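Local coordinates for protein transcriptional repressor (Vibrio fischeri, PDB 3KV1) that probably represses transcription by binding DNA, with a carbohydrate perhaps acting as ligand of its putative sugar-binding domain, at residues Q37-A42 with A226-E230; S46-N50 with K109-G113; F84-I88 with A100-C104; A122-D126 with H164-F170; M159-S163 with F176-R180. One frame throughout, in Å; residues are numbered along the deposited sequence. Where two conformers were deposited one is given.

Contact 1 (Q37-A42 with A226-E230); sequences QRKQVA and AMASE
Ser229 and Met227 reach helix 34-52 from strand 223-227 and the residues after it, and Val41 divides its two methyl groups between them. The split follows from the first torsion of Val41 (chi1 168°), which sets CG1 anti to the backbone N and leaves CG2 beside it. CG1 meets Met227, a selenomethionine whose chain bends at its last torsion (chi3 47°) and brings CE within 3.5 Å of Val41 CG1; the two side chains run past each other in opposite senses, and Met227 CE also lies near Ala42 CA. CG2 faces Ser229, whose OG, in the conformer described, lies 3.4 Å from Val41 CG2. The serine CB rests at 3.4 Å on CG of Gln37, so the small hydroxymethyl group is set into the helix surface among Gln37, Arg38 and Val41. Gln37 offers only its aliphatic part here: its amide binds the backbone of Gln31 and Leu29. Where the apolar layer ends, a water accepts from Arg38 NH1 at 3.0 Å and donates to Glu230 OE2 at 2.7 Å, spanning two opposite charges that do not touch directly; Glu230 also forms a salt bridge with Lys233. The arrangement illustrates a Rossmann-like alpha/beta fold, in which helices pack on the face of a largely parallel sheet; here helix 34-52 lies against strand 223-227 and the residues that follow.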
# COMPACT_ATOMS: atom_id res chain seq x y z
N GLN A 37 14.84 -1.41 -25.34
CA GLN A 37 14.62 0.03 -25.43
C GLN A 37 14.20 0.67 -24.10
O GLN A 37 14.71 1.74 -23.75
CB GLN A 37 13.57 0.39 -26.50
CG GLN A 37 13.61 1.88 -26.86
CD GLN A 37 14.84 2.21 -27.70
OE1 GLN A 37 14.97 1.70 -28.81
NE2 GLN A 37 15.74 3.05 -27.19
N ARG A 38 13.28 0.02 -23.38
CA ARG A 38 12.83 0.55 -22.08
C ARG A 38 13.97 0.65 -21.08
O ARG A 38 14.01 1.58 -20.26
CB ARG A 38 11.74 -0.34 -21.47
CG ARG A 38 10.34 -0.12 -22.05
CD ARG A 38 9.30 -0.78 -21.15
NE ARG A 38 9.44 -2.24 -21.12
CZ ARG A 38 8.72 -3.06 -21.86
NH1 ARG A 38 7.79 -2.58 -22.68
NH2 ARG A 38 8.92 -4.38 -21.79
N LYS A 39 14.88 -0.31 -21.14
CA LYS A 39 16.03 -0.29 -20.24
C LYS A 39 16.91 0.90 -20.52
O LYS A 39 17.44 1.52 -19.59
CB LYS A 39 16.86 -1.54 -20.42
CG LYS A 39 16.23 -2.75 -19.76
CD LYS A 39 17.10 -3.98 -20.04
CE LYS A 39 16.72 -5.15 -19.14
NZ LYS A 39 17.66 -6.29 -19.39
N GLN A 40 17.11 1.21 -21.81
CA GLN A 40 18.05 2.28 -22.13
C GLN A 40 17.43 3.65 -21.84
O GLN A 40 18.14 4.57 -21.43
CB GLN A 40 18.53 2.18 -23.59
CG GLN A 40 19.40 1.00 -23.83
CD GLN A 40 20.65 1.07 -22.99
OE1 GLN A 40 21.30 2.11 -22.94
NE2 GLN A 40 20.96 -0.02 -22.29
N VAL A 41 16.13 3.79 -22.09
CA VAL A 41 15.40 5.00 -21.72
C VAL A 41 15.43 5.16 -20.19
O VAL A 41 15.66 6.24 -19.66
CB VAL A 41 13.93 4.91 -22.21
CG1 VAL A 41 13.07 6.00 -21.59
CG2 VAL A 41 13.90 5.00 -23.74
N ALA A 42 15.21 4.05 -19.50
CA ALA A 42 15.21 4.09 -18.04
C ALA A 42 16.59 4.48 -17.49
O ALA A 42 16.67 5.13 -16.43
CB ALA A 42 14.74 2.77 -17.46
N ALA A 226 8.15 12.05 -18.60
CA ALA A 226 7.27 11.11 -19.30
C ALA A 226 8.14 10.23 -20.20
O ALA A 226 9.05 10.70 -20.90
CB ALA A 226 6.21 11.84 -20.11
N MSE A 227 7.77 8.96 -20.25
CA MSE A 227 8.63 7.96 -20.83
C MSE A 227 7.88 7.07 -21.83
O MSE A 227 6.84 6.51 -21.49
CB MSE A 227 9.19 7.12 -19.67
CG MSE A 227 9.76 7.95 -18.50
SE MSE A 227 10.35 6.63 -17.20
CE MSE A 227 11.34 5.45 -18.56
N ALA A 228 8.40 6.92 -23.05
CA ALA A 228 7.83 5.94 -23.98
C ALA A 228 8.94 5.41 -24.86
O ALA A 228 9.83 6.15 -25.23
CB ALA A 228 6.76 6.57 -24.83
N SER A 229 8.88 4.14 -25.25
CA SER A 229 9.99 3.59 -26.04
C SER A 229 9.63 3.19 -27.46
O SER A 229 10.50 3.01 -28.31
CB SER A 229 10.60 2.38 -25.32
OG SER A 229 11.38 2.79 -24.23
N GLU A 230 8.34 3.00 -27.70
CA GLU A 230 7.91 2.35 -28.93
C GLU A 230 7.46 3.34 -29.99
O GLU A 230 6.45 4.01 -29.83
CB GLU A 230 6.79 1.37 -28.62
CG GLU A 230 7.22 0.21 -27.74
CD GLU A 230 6.05 -0.44 -27.01
OE1 GLU A 230 5.55 -1.49 -27.48
OE2 GLU A 230 5.64 0.08 -25.95
O HOH W 1 6.88 0.15 -23.58

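Contact 2 (S46-N50 with K109-G113); sequences SSYLN and KKYGG
Asn50 and Tyr111 hold the nearest CA atoms, with Asn50 CA and Tyr111 CA 7.7 Å apart, where the last turns of helix 34-52 pass the C-terminal end of helix 100-111. Side chains from the latter fill that gap. The Tyr111 ring extends across it with Asn50 CA in plane at its edge, while the Leu49 side chain crosses that of Tyr111 at about a right angle and sets Leu49 CB 3.9 Å from Tyr111 CZ. At the tip, Tyr111 OH donates to Ser46 O at 3.0 Å; the donor sits in the carbonyl plane on a lone pair, with a C=O...donor angle of 108°. That bent approach suits an oxygen already engaged by its own helix, since Ser46 O also accepts from Asn50 N at 2.8 Å. Beside the ring, Lys110 runs fully extended beyond CG and donates from NZ to Ser46 OG at 2.7 Å. Around the pair, the 73-80 region completes the joint: Asn50 OD1 takes a bond from Thr78 N, and Lys110 O one from Gln79. Lys110 NZ further donates to Val70 O and His73 O, so three uncharged oxygens grip it. Its positive charge is thus probably stabilised by neutral dipoles, two of them carbonyls at the C-terminal end of helix 65-72, a position expected to favour a cation.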
# COMPACT_ATOMS: atom_id res chain seq x y z
N SER A 46 17.07 7.46 -14.84
CA SER A 46 17.71 7.13 -13.54
C SER A 46 18.80 8.15 -13.19
O SER A 46 18.91 8.63 -12.05
CB SER A 46 18.31 5.72 -13.57
OG SER A 46 18.94 5.39 -12.32
N SER A 47 19.62 8.46 -14.19
CA SER A 47 20.68 9.43 -14.01
C SER A 47 20.13 10.83 -13.77
O SER A 47 20.65 11.56 -12.91
CB SER A 47 21.61 9.42 -15.22
OG SER A 47 22.57 10.42 -15.03
N TYR A 48 19.11 11.22 -14.53
CA TYR A 48 18.44 12.51 -14.34
C TYR A 48 17.92 12.61 -12.89
O TYR A 48 18.15 13.62 -12.22
CB TYR A 48 17.31 12.71 -15.38
CG TYR A 48 16.36 13.85 -15.03
CD1 TYR A 48 16.64 15.16 -15.41
CD2 TYR A 48 15.20 13.61 -14.30
CE1 TYR A 48 15.76 16.20 -15.07
CE2 TYR A 48 14.33 14.62 -13.97
CZ TYR A 48 14.62 15.91 -14.34
OH TYR A 48 13.74 16.91 -13.97
N LEU A 49 17.24 11.58 -12.40
CA LEU A 49 16.75 11.62 -11.02
C LEU A 49 17.90 11.63 -10.01
O LEU A 49 17.85 12.35 -8.99
CB LEU A 49 15.85 10.44 -10.72
CG LEU A 49 14.49 10.49 -11.42
CD1 LEU A 49 13.73 9.21 -11.05
CD2 LEU A 49 13.69 11.71 -10.96
N ASN A 50 18.94 10.87 -10.30
CA ASN A 50 20.10 10.86 -9.40
C ASN A 50 20.64 12.27 -9.16
O ASN A 50 20.98 12.64 -8.02
CB ASN A 50 21.22 9.99 -10.01
CG ASN A 50 22.43 9.87 -9.10
OD1 ASN A 50 22.29 9.72 -7.89
ND2 ASN A 50 23.62 9.90 -9.69
N LYS A 109 13.97 2.03 -2.14
CA LYS A 109 15.11 1.22 -1.78
C LYS A 109 16.36 1.66 -2.53
O LYS A 109 17.46 1.72 -1.96
CB LYS A 109 14.82 -0.24 -2.03
CG LYS A 109 16.01 -1.12 -1.71
CD LYS A 109 15.69 -2.61 -1.84
CE LYS A 109 16.94 -3.46 -1.60
NZ LYS A 109 16.71 -4.89 -1.97
N LYS A 110 16.18 1.92 -3.82
CA LYS A 110 17.26 2.30 -4.73
C LYS A 110 17.88 3.65 -4.40
O LYS A 110 19.12 3.78 -4.35
CB LYS A 110 16.70 2.34 -6.17
CG LYS A 110 17.69 2.93 -7.19
CD LYS A 110 17.14 2.84 -8.65
CE LYS A 110 18.16 3.43 -9.63
NZ LYS A 110 17.61 3.44 -11.01
N TYR A 111 17.02 4.65 -4.16
CA TYR A 111 17.49 6.03 -3.98
C TYR A 111 17.71 6.36 -2.52
O TYR A 111 18.26 7.42 -2.20
CB TYR A 111 16.49 7.00 -4.59
CG TYR A 111 16.63 7.06 -6.11
CD1 TYR A 111 15.81 6.28 -6.94
CD2 TYR A 111 17.57 7.89 -6.71
CE1 TYR A 111 15.95 6.31 -8.31
CE2 TYR A 111 17.71 7.94 -8.12
CZ TYR A 111 16.89 7.14 -8.90
OH TYR A 111 17.02 7.16 -10.26
N GLY A 112 17.32 5.45 -1.64
CA GLY A 112 17.48 5.65 -0.22
C GLY A 112 16.47 6.54 0.50
O GLY A 112 16.84 7.24 1.45
N GLY A 113 15.21 6.50 0.11
CA GLY A 113 14.19 7.28 0.81
C GLY A 113 12.98 6.48 1.29
O GLY A 113 13.13 5.39 1.83

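Contact 3 (F84-I88 with A100-C104); sequences FVSAI and ADHIC
Phe84 meets Cys104 mainly through its stem: Phe84 CB lies 3.8 Å from Cys104 CB, while Cys104 O approaches the ring obliquely and the ring itself runs on along the helix to Leu107 and Ala108. In the other flat group, the Asp101 carboxylate, OD1 bonds Thr117, while OD2 forms a salt bridge with Arg105 and a hydrogen bond with Tyr119 of the second subunit. These residues belong to a beta-alpha-beta crossover, in which strand 83-86 leads through helix 100-111 to strand 114-116, paired parallel to it. The short axes of strand 84-86 and helix 100-104 run nearly antiparallel (173°) at 7.6 Å. Cys104 fits against the strand backbone, with its SG 3.7 Å from Ser86 N. Turned beside its own nitrogen (chi1 -66°), the Ser86 hydroxyl OG comes 3.3 Å from Asp101 CA and shares with Asp101 OD1 a water that lies 2.7 Å from Ser86 OG. Just past the strand end, Ile88 CG2 presses on Ala100 CB. A second water links the helix start to the chain beyond the strand: it accepts from Asp101 N at 2.9 Å and donates to Ile88 O at 3.1 Å.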
# COMPACT_ATOMS: atom_id res chain seq x y z
N PHE A 84 8.63 8.79 -2.49
CA PHE A 84 8.01 8.29 -3.72
C PHE A 84 6.55 7.99 -3.41
O PHE A 84 6.25 7.12 -2.58
CB PHE A 84 8.76 7.04 -4.19
CG PHE A 84 10.18 7.34 -4.60
CD1 PHE A 84 11.21 7.22 -3.67
CD2 PHE A 84 10.46 7.85 -5.86
CE1 PHE A 84 12.53 7.53 -4.05
CE2 PHE A 84 11.74 8.17 -6.22
CZ PHE A 84 12.78 8.02 -5.30
N VAL A 85 5.64 8.73 -4.05
CA VAL A 85 4.22 8.72 -3.71
C VAL A 85 3.41 8.14 -4.86
O VAL A 85 3.53 8.61 -6.01
CB VAL A 85 3.69 10.15 -3.45
CG1 VAL A 85 2.27 10.07 -2.91
CG2 VAL A 85 4.62 10.89 -2.46
N SER A 86 2.59 7.12 -4.58
CA SER A 86 1.75 6.55 -5.66
C SER A 86 0.75 7.55 -6.18
O SER A 86 0.05 8.20 -5.38
CB SER A 86 0.98 5.34 -5.11
OG SER A 86 1.88 4.31 -4.78
N ALA A 87 0.66 7.67 -7.50
CA ALA A 87 -0.28 8.60 -8.12
C ALA A 87 -1.51 7.90 -8.63
O ALA A 87 -2.37 8.52 -9.25
CB ALA A 87 0.39 9.35 -9.31
N ILE A 88 -1.57 6.59 -8.41
CA ILE A 88 -2.68 5.78 -8.89
C ILE A 88 -2.77 4.62 -7.91
O ILE A 88 -1.77 4.27 -7.28
CB ILE A 88 -2.49 5.33 -10.37
CG1 ILE A 88 -3.66 4.45 -10.79
CG2 ILE A 88 -1.16 4.55 -10.54
CD1 ILE A 88 -3.71 4.16 -12.34
N ALA A 100 1.96 1.02 -9.22
CA ALA A 100 2.75 2.17 -8.82
C ALA A 100 3.32 2.00 -7.41
O ALA A 100 4.42 2.44 -7.13
CB ALA A 100 1.90 3.43 -8.89
N ASP A 101 2.55 1.39 -6.52
CA ASP A 101 2.99 1.18 -5.15
C ASP A 101 4.27 0.33 -5.12
O ASP A 101 5.24 0.66 -4.42
CB ASP A 101 1.85 0.50 -4.38
CG ASP A 101 2.22 0.13 -3.01
OD1 ASP A 101 2.88 0.98 -2.37
OD2 ASP A 101 1.85 -1.01 -2.59
N HIS A 102 4.27 -0.80 -5.84
CA HIS A 102 5.48 -1.63 -5.90
C HIS A 102 6.67 -0.86 -6.46
O HIS A 102 7.76 -0.92 -5.92
CB HIS A 102 5.24 -2.87 -6.78
CG HIS A 102 4.41 -3.92 -6.12
ND1 HIS A 102 4.94 -4.85 -5.24
CD2 HIS A 102 3.09 -4.21 -6.22
CE1 HIS A 102 3.98 -5.65 -4.82
NE2 HIS A 102 2.85 -5.29 -5.40
N ILE A 103 6.43 -0.08 -7.51
CA ILE A 103 7.48 0.74 -8.09
C ILE A 103 8.02 1.75 -7.07
O ILE A 103 9.23 1.90 -6.94
CB ILE A 103 7.01 1.46 -9.35
CG1 ILE A 103 6.58 0.40 -10.41
CG2 ILE A 103 8.12 2.35 -9.89
CD1 ILE A 103 5.81 1.04 -11.64
N CYS A 104 7.13 2.39 -6.31
CA CYS A 104 7.60 3.37 -5.32
C CYS A 104 8.47 2.67 -4.27
O CYS A 104 9.51 3.21 -3.84
CB CYS A 104 6.41 4.02 -4.57
SG CYS A 104 5.54 5.24 -5.64
O HOH W 2 3.62 3.83 -2.80
O HOH W 3 -0.32 1.65 -6.45

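Contact 4 (A122-D126 with H164-F170); sequences AYVND and HMVKLGF
Tyr123 can be followed from stem to hydroxyl across the short helix 164-167 and the turn after it. Its CB sits over one face of the Phe170 ring, 3.6 Å from the Phe170 centroid, a CH-pi contact; the two rings themselves are inclined obliquely and do not stack. Further out, the CD1-CE1 side of the tyrosine ring receives Met165, a selenomethionine whose CG lies 3.4 Å from Tyr123 CE1, over the face and 26° off the ring normal. The opposite face has the Ala122 methyl. On the other flank, Tyr123 CE2 comes within 3.5 Å of His164 CD2, rim to rim. The tip ends the path: His164 NE2 donates to Tyr123 OH at 2.6 Å, with the oxygen close to the imidazole plane but the bond bent to 139° at the hydrogen. His164 can reach it because its ring takes the cramped first rotamer, CG lying between N and the carbonyl carbon (chi1 50°). Gln63 binds the same hydroxyl, and Tyr123 O is held by His136 of the second subunit. Gly169, with positive phi, closes helix 164-167 in a Schellman motif, in which Phe170 N bonds Met165 O and the chain turns to place the Phe170 ring against Tyr123 CB. The result is an aromatic cluster; a glycerol beside His164, probably from the crystallisation liquor, hints that the cluster may border a pocket of the putative sugar-binding domain.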
# COMPACT_ATOMS: atom_id res chain seq x y z
N ALA A 122 -6.64 0.72 -8.03
CA ALA A 122 -6.45 1.53 -9.26
C ALA A 122 -7.77 1.70 -10.01
O ALA A 122 -8.05 2.78 -10.56
CB ALA A 122 -5.44 0.85 -10.17
N TYR A 123 -8.58 0.64 -10.04
CA TYR A 123 -9.77 0.60 -10.91
C TYR A 123 -11.04 0.27 -10.15
O TYR A 123 -11.00 -0.51 -9.19
CB TYR A 123 -9.61 -0.44 -12.03
CG TYR A 123 -8.39 -0.18 -12.87
CD1 TYR A 123 -8.27 1.00 -13.59
CD2 TYR A 123 -7.35 -1.09 -12.93
CE1 TYR A 123 -7.14 1.28 -14.36
CE2 TYR A 123 -6.22 -0.84 -13.70
CZ TYR A 123 -6.12 0.35 -14.41
OH TYR A 123 -5.00 0.59 -15.19
N VAL A 124 -12.16 0.84 -10.59
CA VAL A 124 -13.45 0.48 -10.04
C VAL A 124 -14.42 0.34 -11.22
O VAL A 124 -14.15 0.83 -12.31
CB VAL A 124 -13.96 1.52 -9.03
CG1 VAL A 124 -13.01 1.61 -7.86
CG2 VAL A 124 -14.08 2.89 -9.67
N ASN A 125 -15.54 -0.33 -11.00
CA ASN A 125 -16.47 -0.58 -12.10
C ASN A 125 -17.58 0.47 -12.24
O ASN A 125 -18.49 0.31 -13.07
CB ASN A 125 -17.06 -1.99 -12.00
CG ASN A 125 -17.99 -2.16 -10.80
OD1 ASN A 125 -18.46 -3.27 -10.53
ND2 ASN A 125 -18.26 -1.07 -10.08
N ASP A 126 -17.49 1.54 -11.46
CA ASP A 126 -18.56 2.53 -11.40
C ASP A 126 -18.05 3.86 -10.85
O ASP A 126 -17.41 3.90 -9.81
CB ASP A 126 -19.69 2.02 -10.50
CG ASP A 126 -20.57 3.15 -9.95
OD1 ASP A 126 -21.06 3.98 -10.75
OD2 ASP A 126 -20.78 3.17 -8.72
N HIS A 164 -6.01 -3.95 -19.75
CA HIS A 164 -6.22 -4.66 -18.48
C HIS A 164 -7.46 -4.18 -17.72
O HIS A 164 -8.06 -4.96 -16.98
CB HIS A 164 -4.99 -4.58 -17.59
CG HIS A 164 -4.47 -3.19 -17.42
ND1 HIS A 164 -3.52 -2.66 -18.25
CD2 HIS A 164 -4.81 -2.21 -16.55
CE1 HIS A 164 -3.27 -1.41 -17.89
NE2 HIS A 164 -4.04 -1.12 -16.86
N MSE A 165 -7.85 -2.93 -17.86
CA MSE A 165 -9.09 -2.52 -17.20
C MSE A 165 -10.22 -3.40 -17.72
O MSE A 165 -11.15 -3.76 -16.98
CB MSE A 165 -9.41 -1.07 -17.48
CG MSE A 165 -8.24 -0.14 -17.30
SE MSE A 165 -8.69 1.56 -18.10
CE MSE A 165 -10.18 2.07 -16.93
N VAL A 166 -10.14 -3.76 -19.00
CA VAL A 166 -11.17 -4.60 -19.60
C VAL A 166 -11.00 -6.04 -19.16
O VAL A 166 -11.95 -6.67 -18.68
CB VAL A 166 -11.11 -4.53 -21.13
CG1 VAL A 166 -12.16 -5.43 -21.73
CG2 VAL A 166 -11.30 -3.10 -21.58
N LYS A 167 -9.79 -6.56 -19.30
CA LYS A 167 -9.55 -7.96 -18.96
C LYS A 167 -9.83 -8.23 -17.47
O LYS A 167 -10.24 -9.33 -17.11
CB LYS A 167 -8.15 -8.42 -19.39
CG LYS A 167 -7.00 -7.74 -18.70
CD LYS A 167 -5.66 -8.20 -19.26
CE LYS A 167 -4.51 -7.80 -18.35
NZ LYS A 167 -3.19 -8.18 -18.92
N LEU A 168 -9.66 -7.21 -16.63
CA LEU A 168 -9.95 -7.35 -15.20
C LEU A 168 -11.43 -7.12 -14.84
O LEU A 168 -11.82 -7.27 -13.69
CB LEU A 168 -9.03 -6.45 -14.35
CG LEU A 168 -7.59 -6.95 -14.31
CD1 LEU A 168 -6.60 -5.89 -13.78
CD2 LEU A 168 -7.54 -8.21 -13.47
N GLY A 169 -12.25 -6.76 -15.82
CA GLY A 169 -13.69 -6.68 -15.62
C GLY A 169 -14.23 -5.33 -15.15
O GLY A 169 -15.39 -5.23 -14.72
N PHE A 170 -13.42 -4.29 -15.25
CA PHE A 170 -13.86 -2.99 -14.76
C PHE A 170 -14.55 -2.15 -15.85
O PHE A 170 -15.24 -1.17 -15.55
CB PHE A 170 -12.69 -2.22 -14.13
CG PHE A 170 -12.06 -2.91 -12.93
CD1 PHE A 170 -12.67 -2.84 -11.70
CD2 PHE A 170 -10.83 -3.56 -13.05
CE1 PHE A 170 -12.09 -3.46 -10.58
CE2 PHE A 170 -10.25 -4.17 -11.94
CZ PHE A 170 -10.88 -4.12 -10.71

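Contact 5 (M159-S163 with F176-R180); sequences MDENS and FVEAR
Met159 folds back at chi2 (-69°) and again at chi3 (-84°), while Phe176 sends its ring out anti to the backbone nitrogen (chi1 -168°), and these turns bring the methyl of one onto the face of the other. The outcome is a Met-aromatic contact between helix 173-181 and the short, weakly bonded helix at about 159-162, which directly follows strand 151-158. Met159, a selenomethionine, sets CE over the centre of the Phe176 ring, 3.7 Å from its centroid, a CH-pi contact made nearly square to the face. The selenium stands farther off and oblique, 4.7 Å from that same Phe176 centroid. The methyl is also flanked by the helix surface, with Met159 CE 3.8 Å from Ala179 CB, and Met206 packs on Met159, Phe176 and Ala179 alike. Past the ring, Asn162 directs its CB toward the phenylalanine but gives its amide ND2 to Asp188; a glycerol, probably from the crystallisation liquor, lies close by. Ser163 OG bonds back to the preceding turn, donating to Asp160 O at 3.0 Å from well above the carbonyl plane. At the exposed side of the contact Arg180 runs extended to NE past Met159 in the reverse direction, so that Met159 CG lies at the guanidinium edge, 3.8 Å from Arg180 NH1. There a single water accepts twice, from Met159 N at 3.0 Å and from Arg180 NH1 at 2.6 Å.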
# COMPACT_ATOMS: atom_id res chain seq x y z
N MSE A 159 -3.79 2.75 -26.13
CA MSE A 159 -5.04 2.17 -25.63
C MSE A 159 -4.83 0.69 -25.28
O MSE A 159 -5.35 0.20 -24.27
CB MSE A 159 -6.19 2.35 -26.63
CG MSE A 159 -6.84 3.73 -26.57
SE MSE A 159 -7.83 3.98 -24.90
CE MSE A 159 -9.50 3.13 -25.46
N ASP A 160 -4.02 0.02 -26.09
CA ASP A 160 -3.77 -1.41 -25.96
C ASP A 160 -3.00 -1.76 -24.67
O ASP A 160 -3.05 -2.90 -24.21
CB ASP A 160 -3.02 -1.94 -27.19
CG ASP A 160 -3.59 -1.38 -28.51
OD1 ASP A 160 -3.81 -2.19 -29.44
OD2 ASP A 160 -3.80 -0.15 -28.61
N GLU A 161 -2.31 -0.78 -24.10
CA GLU A 161 -1.61 -0.95 -22.84
C GLU A 161 -2.59 -0.89 -21.67
O GLU A 161 -2.31 -1.41 -20.59
CB GLU A 161 -0.56 0.13 -22.68
CG GLU A 161 0.80 -0.39 -22.31
CD GLU A 161 1.87 0.67 -22.46
OE1 GLU A 161 2.09 1.13 -23.61
OE2 GLU A 161 2.46 1.05 -21.42
N ASN A 162 -3.73 -0.24 -21.89
CA ASN A 162 -4.76 -0.14 -20.85
C ASN A 162 -5.80 -1.26 -20.86
O ASN A 162 -6.64 -1.35 -19.96
CB ASN A 162 -5.46 1.21 -20.94
CG ASN A 162 -4.54 2.34 -20.56
OD1 ASN A 162 -4.22 2.53 -19.37
ND2 ASN A 162 -4.08 3.07 -21.56
N SER A 163 -5.74 -2.11 -21.87
CA SER A 163 -6.68 -3.21 -22.01
C SER A 163 -6.91 -4.04 -20.73
O SER A 163 -7.90 -4.76 -20.64
CB SER A 163 -6.24 -4.13 -23.15
OG SER A 163 -5.02 -4.76 -22.84
N PHE A 176 -14.62 0.16 -24.20
CA PHE A 176 -13.23 0.42 -24.56
C PHE A 176 -13.06 0.88 -26.02
O PHE A 176 -12.40 1.87 -26.30
CB PHE A 176 -12.40 -0.85 -24.31
CG PHE A 176 -10.92 -0.62 -24.36
CD1 PHE A 176 -10.25 -0.09 -23.27
CD2 PHE A 176 -10.20 -0.94 -25.50
CE1 PHE A 176 -8.89 0.11 -23.30
CE2 PHE A 176 -8.83 -0.74 -25.55
CZ PHE A 176 -8.18 -0.21 -24.45
N VAL A 177 -13.69 0.17 -26.95
CA VAL A 177 -13.60 0.58 -28.34
C VAL A 177 -14.25 1.93 -28.50
O VAL A 177 -13.75 2.78 -29.24
CB VAL A 177 -14.33 -0.42 -29.28
CG1 VAL A 177 -14.46 0.19 -30.66
CG2 VAL A 177 -13.59 -1.74 -29.31
N GLU A 178 -15.36 2.15 -27.79
CA GLU A 178 -16.06 3.43 -27.86
C GLU A 178 -15.28 4.62 -27.28
O GLU A 178 -15.39 5.72 -27.79
CB GLU A 178 -17.46 3.32 -27.24
CG GLU A 178 -18.41 2.60 -28.19
CD GLU A 178 -19.68 2.11 -27.55
OE1 GLU A 178 -19.93 2.46 -26.38
OE2 GLU A 178 -20.43 1.35 -28.24
N ALA A 179 -14.48 4.38 -26.25
CA ALA A 179 -13.58 5.43 -25.75
C ALA A 179 -12.64 5.93 -26.85
O ALA A 179 -12.40 7.13 -27.01
CB ALA A 179 -12.76 4.90 -24.55
N ARG A 180 -12.12 5.00 -27.63
CA ARG A 180 -11.27 5.36 -28.76
C ARG A 180 -12.05 6.01 -29.89
O ARG A 180 -11.65 7.05 -30.43
CB ARG A 180 -10.53 4.14 -29.29
CG ARG A 180 -9.61 4.46 -30.48
CD ARG A 180 -8.81 3.24 -30.92
NE ARG A 180 -7.74 3.59 -31.87
CZ ARG A 180 -6.56 4.10 -31.52
NH1 ARG A 180 -6.29 4.34 -30.24
NH2 ARG A 180 -5.64 4.38 -32.45
O HOH W 4 -4.11 4.10 -28.81

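Overall arrangement
Contacts 1, 2 and 3 belong to the sheet and its helices, whereas contacts 4 and 5 gather the loops and helices beside it. Helix 34-52 carries contacts 1 and 2, their centres about 17 Å apart; helix 100-111 carries contacts 2 and 3, joined where Tyr111 touches Phe84. Contact 1 spans all the others along the chain, and contact 2 encloses contact 3. Contacts 4 and 5 follow with alternating segments, centres about 12 Å apart, and meet through Val166 and Phe176. The centres of contacts 2 and 5 are about 33 Å apart, on opposite sides of the chain centre. Contacts 3 and 4 touch through Ile88 and Ala122 and both reach the second subunit, so this side of the fold takes part in the dimer interface.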